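Local coordinates for dihydropyrimidinase (Brevibacillus agri, PDB 3SFW), which catalyses, as a zinc-dependent amidohydrolase, the reversible hydrolytic ring opening of 5,6-dihydropyrimidines such as dihydrouracil, at residues G53-H58 with F376-Q381; T86-D91 with D390-L395. All coordinates share one frame; numbering follows the deposited sequence.

Contact 1 (G53-H58 with F376-Q381); sequences GGIDPH and FGMFPQ. With ZN (zinc ion), chain F.
With CG1 of I55 turned beside its own backbone N (chi1 -59°), the CG2 branch stands anti to that N and faces M378, whose chain runs out extended through chi2 and then bends at chi3 (76°) to lay its methyl on the isoleucine. The two side chains run alongside one another with opposite headings, I55 CG2 lying 3.8 Å from M378 CE, with the sulfur slightly farther off. Two residues along the strand, P57 repeats the theme: its CB meets CE2 of F376 at 3.5 Å, approaching the ring obliquely. No hydrogen bond crosses the contact, so it rests on these two apolar pairs. F376 and M378 both point toward the strand, on either side in sequence of G377, whose positive phi belongs to a Schellman motif ending the helix. On the strand, D56 OD1 accepts from H58 N at 3.0 Å in an Asx turn, met from above the carboxylate plane, while D56 OD2 bonds S314. H58 NE2 binds a zinc ion at 2.1 Å, and H60, D315 and the carboxylated lysine K150 complete the site; E262 takes up H58 ND1. The packing joins the strand that carries H58 to the turn after helix 361-376, in the TIM-barrel fold of the amidohydrolase family. That helix reaches I55 and P57 through V372, strand 86-93 receives M378 on S88 and V90, and the Y236 ring meets F376 edge-to-face.

Contact 2 (T86-D91 with D390-L395); sequences TTSIVD and DADIVL
The closest pair of CA atoms is that of T87 and D392, 6.3 Å apart, where the start of strand 86-93 passes the residues leading into strand 393-403, and no direct hydrogen bond joins the two segments. The side chains of T87 and D392 cross at a slant, with T87 OG1 set 3.6 Å from D392 CB. The threonine hydroxyl sits between its own backbone N and carbonyl carbon (chi1 53°), a placement that turns it to the aspartate and to a water. Polar contact between the segments is therefore indirect. The first water lies 2.7 Å from T87 OG1 and 2.8 Å from S88 OG. It donates to D392 OD2 at 2.7 Å, joining both hydroxyls to one carboxylate oxygen. A second water donates both to T87 O at 2.6 Å and to D392 OD2 at 2.8 Å, so the carboxylate is tied to the backbone of the strand as well as to its side chains. S88 OG itself stays 4.0 Å from D392 OD2, a separation that the first water spans. The same OD2 forms a salt bridge with K382, which would be expected to stabilise the charged carboxylate, and OD1 accepts from the backbone N of R433. Strand 49-59 pairs with both strands, parallel to 86-93 and antiparallel to 393-403: G54 shares backbone hydrogen bonds with T87, and G53 with D392. On the other flank of strand 86-93 runs strand 119-124, while helix 74-83 packs on T86 and I89.

Both contacts are buried, and strand 49-59 unites them: its residues 53-58 form one side of contact 1 and also pair through their backbones with both segments of contact 2. The bonds D56 O to V90 N and G54 O to T87 N, each 2.9 Å, are probable hydrogen bonds between the two. The principle illustrated is that contacts made by one sheet can differ in chemistry. Where the strand meets the turn after helix 361-376, the packing is apolar, with no hydrogen bond across it; where strands 86-93 and 393-403 approach without pairing directly, water and a charged carboxylate link them. Contact 1 includes a zinc ligand, whereas contact 2 holds none.

Contact 1 (G53-H58 with F376-Q381)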
loop_
_atom_site.group_PDB
_atom_site.type_symbol
_atom_site.label_atom_id
_atom_site.label_comp_id
_atom_site.label_asym_id
_atom_site.label_seq_id
_atom_site.Cartn_x
_atom_site.Cartn_y
_atom_site.Cartn_z
ATOM N N GLY A 53 -28.852 24.884 0.531
ATOM C CA GLY A 53 -27.877 25.907 0.941
ATOM C C GLY A 53 -26.616 25.206 1.365
ATOM O O GLY A 53 -26.676 24.191 2.057
ATOM N N GLY A 54 -25.456 25.761 0.997
ATOM C CA GLY A 54 -24.197 25.199 1.490
ATOM C C GLY A 54 -24.144 25.187 3.011
ATOM O O GLY A 54 -24.715 26.031 3.646
ATOM N N ILE A 55 -23.480 24.183 3.598
ATOM C CA ILE A 55 -23.266 24.165 5.057
ATOM C C ILE A 55 -21.774 24.098 5.220
ATOM O O ILE A 55 -21.128 23.205 4.673
ATOM C CB ILE A 55 -23.892 22.910 5.709
ATOM C CG1 ILE A 55 -25.412 22.886 5.427
ATOM C CG2 ILE A 55 -23.584 22.886 7.242
ATOM C CD1 ILE A 55 -26.066 21.574 5.890
ATOM N N ASP A 56 -21.191 25.151 5.804
ATOM C CA ASP A 56 -19.749 25.222 5.971
ATOM C C ASP A 56 -19.364 24.774 7.361
ATOM O O ASP A 56 -19.692 25.441 8.322
ATOM C CB ASP A 56 -19.278 26.680 5.794
ATOM C CG ASP A 56 -17.746 26.808 5.715
ATOM O OD1 ASP A 56 -17.013 25.886 6.111
ATOM O OD2 ASP A 56 -17.268 27.872 5.252
ATOM N N PRO A 57 -18.782 23.575 7.483
ATOM C CA PRO A 57 -18.512 23.043 8.810
ATOM C C PRO A 57 -17.220 23.602 9.423
ATOM O O PRO A 57 -16.728 23.033 10.412
ATOM C CB PRO A 57 -18.285 21.550 8.555
ATOM C CG PRO A 57 -17.690 21.493 7.128
ATOM C CD PRO A 57 -18.501 22.595 6.407
ATOM N N HIS A 58 -16.615 24.607 8.801
ATOM C CA HIS A 58 -15.274 24.989 9.242
ATOM C C HIS A 58 -15.072 26.504 9.233
ATOM O O HIS A 58 -14.529 27.072 8.280
ATOM C CB HIS A 58 -14.202 24.261 8.418
ATOM C CG HIS A 58 -12.828 24.309 9.029
ATOM N ND1 HIS A 58 -11.899 23.305 8.837
ATOM C CD2 HIS A 58 -12.261 25.196 9.890
ATOM C CE1 HIS A 58 -10.806 23.585 9.535
ATOM N NE2 HIS A 58 -11.007 24.724 10.183
ATOM N N PHE A 376 -22.408 15.972 10.689
ATOM C CA PHE A 376 -22.496 16.912 11.822
ATOM C C PHE A 376 -23.882 16.977 12.476
ATOM O O PHE A 376 -24.130 17.811 13.341
ATOM C CB PHE A 376 -22.002 18.300 11.370
ATOM C CG PHE A 376 -20.506 18.314 11.178
ATOM C CD1 PHE A 376 -19.670 18.217 12.288
ATOM C CD2 PHE A 376 -19.942 18.241 9.899
ATOM C CE1 PHE A 376 -18.269 18.131 12.130
ATOM C CE2 PHE A 376 -18.546 18.228 9.728
ATOM C CZ PHE A 376 -17.706 18.081 10.839
ATOM N N GLY A 377 -24.731 16.009 12.157
ATOM C CA GLY A 377 -25.969 15.809 12.990
ATOM C C GLY A 377 -27.028 16.877 12.742
ATOM O O GLY A 377 -27.770 17.275 13.662
ATOM N N MET A 378 -27.097 17.360 11.498
ATOM C CA MET A 378 -28.034 18.445 11.133
ATOM C C MET A 378 -28.993 17.939 10.066
ATOM O O MET A 378 -29.721 18.707 9.517
ATOM C CB MET A 378 -27.252 19.667 10.527
ATOM C CG MET A 378 -26.277 20.342 11.547
ATOM S SD MET A 378 -24.943 21.324 10.737
ATOM C CE MET A 378 -25.881 22.753 10.264
ATOM N N PHE A 379 -28.982 16.638 9.770
ATOM C CA PHE A 379 -29.770 16.112 8.638
ATOM C C PHE A 379 -30.976 15.375 9.249
ATOM O O PHE A 379 -30.815 14.658 10.231
ATOM C CB PHE A 379 -28.925 15.106 7.832
ATOM C CG PHE A 379 -29.589 14.659 6.549
ATOM C CD1 PHE A 379 -30.283 13.453 6.491
ATOM C CD2 PHE A 379 -29.551 15.485 5.423
ATOM C CE1 PHE A 379 -30.942 13.070 5.287
ATOM C CE2 PHE A 379 -30.208 15.120 4.277
ATOM C CZ PHE A 379 -30.876 13.905 4.202
ATOM N N PRO A 380 -32.166 15.488 8.640
ATOM C CA PRO A 380 -32.463 16.135 7.375
ATOM C C PRO A 380 -33.026 17.539 7.560
ATOM O O PRO A 380 -33.498 18.102 6.591
ATOM C CB PRO A 380 -33.599 15.252 6.783
ATOM C CG PRO A 380 -34.342 14.765 8.001
ATOM C CD PRO A 380 -33.277 14.615 9.100
ATOM N N GLN A 381 -32.965 18.107 8.764
ATOM C CA GLN A 381 -33.420 19.515 8.935
ATOM C C GLN A 381 -32.701 20.425 7.906
ATOM O O GLN A 381 -33.328 21.293 7.249
ATOM C CB GLN A 381 -33.113 20.050 10.364
ATOM C CG GLN A 381 -33.478 21.547 10.500
ATOM C CD GLN A 381 -33.035 22.233 11.822
ATOM O OE1 GLN A 381 -33.185 23.445 11.971
ATOM N NE2 GLN A 381 -32.472 21.476 12.743
HETATM ZN ZN ZN F . -9.601 25.908 11.282
#

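Contact 2 (T86-D91 with D390-L395)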
loop_
_atom_site.group_PDB
_atom_site.type_symbol
_atom_site.label_atom_id
_atom_site.label_comp_id
_atom_site.label_asym_id
_atom_site.label_seq_id
_atom_site.Cartn_x
_atom_site.Cartn_y
_atom_site.Cartn_z
ATOM N N THR A 86 -23.996 29.971 1.123
ATOM C CA THR A 86 -23.908 29.101 2.311
ATOM C C THR A 86 -24.955 29.585 3.322
ATOM O O THR A 86 -24.995 30.765 3.676
ATOM C CB THR A 86 -22.469 29.130 2.898
ATOM O OG1 THR A 86 -21.601 28.408 2.016
ATOM C CG2 THR A 86 -22.407 28.491 4.302
ATOM N N THR A 87 -25.823 28.675 3.758
ATOM C CA THR A 87 -26.926 29.006 4.638
ATOM C C THR A 87 -26.773 28.544 6.117
ATOM O O THR A 87 -27.617 28.908 6.976
ATOM C CB THR A 87 -28.284 28.513 4.062
ATOM O OG1 THR A 87 -28.172 27.122 3.759
ATOM C CG2 THR A 87 -28.641 29.262 2.781
ATOM N N SER A 88 -25.785 27.673 6.406
ATOM C CA SER A 88 -25.504 27.270 7.788
ATOM C C SER A 88 -24.007 27.177 7.941
ATOM O O SER A 88 -23.295 26.817 6.972
ATOM C CB SER A 88 -26.109 25.870 8.051
ATOM O OG SER A 88 -27.483 26.023 8.242
ATOM N N ILE A 89 -23.508 27.487 9.137
ATOM C CA ILE A 89 -22.111 27.295 9.448
ATOM C C ILE A 89 -21.963 26.517 10.737
ATOM O O ILE A 89 -22.905 26.463 11.562
ATOM C CB ILE A 89 -21.346 28.672 9.656
ATOM C CG1 ILE A 89 -21.963 29.473 10.826
ATOM C CG2 ILE A 89 -21.374 29.519 8.365
ATOM C CD1 ILE A 89 -21.107 30.671 11.210
ATOM N N VAL A 90 -20.784 25.924 10.927
ATOM C CA VAL A 90 -20.493 25.313 12.209
ATOM C C VAL A 90 -19.134 25.830 12.606
ATOM O O VAL A 90 -18.116 25.606 11.885
ATOM C CB VAL A 90 -20.511 23.756 12.168
ATOM C CG1 VAL A 90 -20.559 23.219 13.628
ATOM C CG2 VAL A 90 -21.781 23.248 11.373
ATOM N N ASP A 91 -19.140 26.640 13.668
ATOM C CA ASP A 91 -17.962 27.419 14.065
ATOM C C ASP A 91 -17.241 26.764 15.252
ATOM O O ASP A 91 -17.873 26.147 16.108
ATOM C CB ASP A 91 -18.470 28.819 14.467
ATOM C CG ASP A 91 -17.358 29.846 14.543
ATOM O OD1 ASP A 91 -16.780 29.991 15.633
ATOM O OD2 ASP A 91 -17.077 30.486 13.482
ATOM N N ASP A 390 -35.902 22.341 6.376
ATOM C CA ASP A 390 -35.899 23.828 6.412
ATOM C C ASP A 390 -35.704 24.312 4.975
ATOM O O ASP A 390 -34.917 23.743 4.205
ATOM C CB ASP A 390 -34.734 24.328 7.270
ATOM C CG ASP A 390 -34.996 24.231 8.755
ATOM O OD1 ASP A 390 -36.071 23.707 9.170
ATOM O OD2 ASP A 390 -34.074 24.604 9.538
ATOM N N ALA A 391 -36.393 25.398 4.623
ATOM C CA ALA A 391 -36.335 25.926 3.295
ATOM C C ALA A 391 -35.065 26.782 3.198
ATOM O O ALA A 391 -35.138 28.009 3.203
ATOM C CB ALA A 391 -37.601 26.786 3.051
ATOM N N ASP A 392 -33.924 26.110 3.095
ATOM C CA ASP A 392 -32.612 26.762 3.034
ATOM C C ASP A 392 -32.111 26.453 1.626
ATOM O O ASP A 392 -31.723 25.295 1.307
ATOM C CB ASP A 392 -31.640 26.130 4.054
ATOM C CG ASP A 392 -31.898 26.554 5.497
ATOM O OD1 ASP A 392 -33.032 27.003 5.839
ATOM O OD2 ASP A 392 -30.978 26.303 6.309
ATOM N N ILE A 393 -32.327 27.401 0.722
ATOM C CA ILE A 393 -32.247 27.133 -0.687
ATOM C C ILE A 393 -31.482 28.264 -1.375
ATOM O O ILE A 393 -31.666 29.440 -1.054
ATOM C CB ILE A 393 -33.687 27.038 -1.282
ATOM C CG1 ILE A 393 -34.396 25.842 -0.655
ATOM C CG2 ILE A 393 -33.639 26.916 -2.886
ATOM C CD1 ILE A 393 -35.885 25.770 -0.998
ATOM N N VAL A 394 -30.661 27.895 -2.356
ATOM C CA VAL A 394 -29.917 28.869 -3.158
ATOM C C VAL A 394 -30.426 28.826 -4.585
ATOM O O VAL A 394 -30.536 27.741 -5.180
ATOM C CB VAL A 394 -28.412 28.544 -3.137
ATOM C CG1 VAL A 394 -27.651 29.503 -4.047
ATOM C CG2 VAL A 394 -27.892 28.643 -1.701
ATOM N N LEU A 395 -30.733 30.004 -5.154
ATOM C CA LEU A 395 -30.991 30.095 -6.566
ATOM C C LEU A 395 -29.677 30.463 -7.243
ATOM O O LEU A 395 -29.111 31.529 -6.953
ATOM C CB LEU A 395 -32.046 31.190 -6.844
ATOM C CG LEU A 395 -33.441 30.993 -6.230
ATOM C CD1 LEU A 395 -34.475 31.868 -6.958
ATOM C CD2 LEU A 395 -33.859 29.609 -6.170
HETATM O O HOH W 1 -28.579 25.319 5.733
HETATM O O HOH W 2 -30.187 28.720 7.559
#